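Local coordinates for protein anastral spindle 2, SAS 4 (Drosophila melanogaster, PDB 4BY2) that takes part in centriole assembly, its TCP domain binding a proline-rich motif of Ana2, and probably acts as a molecular adaptor that binds tubulin, at residues A[153-156]-A[160-163]. Numbering follows the deposited sequence.
Sequences IHFP and IKIV
Ile-153 and Lys-161 face each other as an antiparallel hydrogen-bonded pair, tied by Lys-161 N to Ile-153 O at 2.9 Å and, in return, Ile-153 N to Lys-161 O. The first bond is nearly straight, 167° at the hydrogen. Ile-153 O also takes a CA-H...O contact from Ile-160 CA. One step on, His-154 and Ile-160 form a non-hydrogen-bonded pair whose side chains project together from one face. Ile-160 can be followed outward from CB, which sits 4.0 Å from Ile-153 O. One branch, Ile-160 CG2, lies 3.7 Å from Ile-153 O and also reaches the NE2 corner of His-154. On the other, a chi1 of -53° swings Ile-160 CG1 away from its own carbonyl carbon and over one face of the imidazole, 3.9 Å from the His-154 ring centroid, in a CH-pi contact shifted toward the ring's ND1-CE1 side. Ile-160 CD1 ends this branch 3.8 Å from His-154 CE1. The two segments belong to a beta hairpin of strands 151-154 and 160-163 in the Sas-4 part of this engineered fusion, where each strand pairs antiparallel with the next in sequence to build the extended beta-sheet of the TCP domain. Glu-152 accepts a hydrogen bond from His-154 NE2, and the ring of His-144 on strand 142-145 meets the imidazole with its plane inclined. Replacing His-154 with an alanine would probably uncover CG1 and CD1 of Ile-160 and leave the Glu-152 carboxylate without this donor. On the face of Ile-153 and Lys-161, the ring of Phe-155, just past the strand end, turns its edge to the hairpin partner: Phe-155 CE2 touches Lys-161 CB at 3.7 Å, in plane. Ile-153 CG2 packs over one face of that ring, toward its rim. Beyond CB the lysine chain is fully extended and carries NZ to a weak hydrogen bond with Val-24 O of the Ana2 part.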
loop_
_atom_site.group_PDB
_atom_site.type_symbol
_atom_site.label_atom_id
_atom_site.label_comp_id
_atom_site.label_asym_id
_atom_site.label_seq_id
_atom_site.Cartn_x
_atom_site.Cartn_y
_atom_site.Cartn_z
ATOM N N ILE A 153 7.952 -5.629 -1.671
ATOM C CA ILE A 153 7.243 -6.377 -0.624
ATOM C C ILE A 153 8.136 -6.527 0.610
ATOM O O ILE A 153 9.242 -7.053 0.508
ATOM C CB ILE A 153 6.710 -7.767 -1.106
ATOM C CG1 ILE A 153 6.113 -7.732 -2.551
ATOM C CG2 ILE A 153 5.727 -8.377 -0.097
ATOM C CD1 ILE A 153 4.738 -7.031 -2.773
ATOM N N HIS A 154 7.641 -6.080 1.770
ATOM C CA HIS A 154 8.316 -6.175 3.062
ATOM C C HIS A 154 7.616 -7.276 3.866
ATOM O O HIS A 154 6.556 -7.040 4.444
ATOM C CB HIS A 154 8.265 -4.822 3.802
ATOM C CG HIS A 154 9.161 -3.773 3.220
ATOM N ND1 HIS A 154 10.266 -3.308 3.910
ATOM C CD2 HIS A 154 9.085 -3.129 2.032
ATOM C CE1 HIS A 154 10.825 -2.404 3.124
ATOM N NE2 HIS A 154 10.152 -2.264 1.981
ATOM N N PHE A 155 8.186 -8.489 3.848
ATOM C CA PHE A 155 7.640 -9.668 4.529
ATOM C C PHE A 155 7.753 -9.590 6.068
ATOM O O PHE A 155 8.626 -8.868 6.562
ATOM C CB PHE A 155 8.294 -10.948 3.972
ATOM C CG PHE A 155 7.899 -11.260 2.547
ATOM C CD1 PHE A 155 6.730 -11.959 2.268
ATOM C CD2 PHE A 155 8.691 -10.846 1.481
ATOM C CE1 PHE A 155 6.356 -12.234 0.949
ATOM C CE2 PHE A 155 8.318 -11.123 0.163
ATOM C CZ PHE A 155 7.154 -11.817 -0.095
ATOM N N PRO A 156 6.900 -10.319 6.847
ATOM C CA PRO A 156 6.995 -10.245 8.323
ATOM C C PRO A 156 8.315 -10.732 8.935
ATOM O O PRO A 156 8.620 -10.369 10.073
ATOM C CB PRO A 156 5.807 -11.089 8.801
ATOM C CG PRO A 156 4.888 -11.173 7.629
ATOM C CD PRO A 156 5.788 -11.202 6.440
ATOM N N ILE A 160 13.000 -8.429 2.255
ATOM C CA ILE A 160 12.448 -7.508 1.258
ATOM C C ILE A 160 12.615 -8.062 -0.161
ATOM O O ILE A 160 13.726 -8.423 -0.547
ATOM C CB ILE A 160 13.021 -6.061 1.416
ATOM C CG1 ILE A 160 12.854 -5.532 2.862
ATOM C CG2 ILE A 160 12.390 -5.092 0.408
ATOM C CD1 ILE A 160 13.930 -4.548 3.322
ATOM N N LYS A 161 11.513 -8.115 -0.930
ATOM C CA LYS A 161 11.500 -8.574 -2.318
ATOM C C LYS A 161 11.303 -7.356 -3.232
ATOM O O LYS A 161 10.291 -6.662 -3.122
ATOM C CB LYS A 161 10.393 -9.623 -2.532
ATOM C CG LYS A 161 10.398 -10.305 -3.899
ATOM C CD LYS A 161 9.157 -11.172 -4.078
ATOM C CE LYS A 161 9.089 -11.807 -5.442
ATOM N NZ LYS A 161 7.857 -12.622 -5.606
ATOM N N ILE A 162 12.285 -7.091 -4.108
ATOM C CA ILE A 162 12.266 -5.971 -5.055
ATOM C C ILE A 162 12.088 -6.522 -6.475
ATOM O O ILE A 162 12.827 -7.425 -6.869
ATOM C CB ILE A 162 13.521 -5.046 -4.917
ATOM C CG1 ILE A 162 13.830 -4.689 -3.444
ATOM C CG2 ILE A 162 13.376 -3.770 -5.752
ATOM C CD1 ILE A 162 15.007 -5.436 -2.825
ATOM N N VAL A 163 11.102 -5.989 -7.232
ATOM C CA VAL A 163 10.770 -6.436 -8.593
ATOM C C VAL A 163 10.353 -5.260 -9.499
ATOM O O VAL A 163 9.527 -4.430 -9.110
ATOM C CB VAL A 163 9.735 -7.607 -8.594
ATOM C CG1 VAL A 163 8.626 -7.398 -7.567
ATOM C CG2 VAL A 163 9.161 -7.887 -9.985
#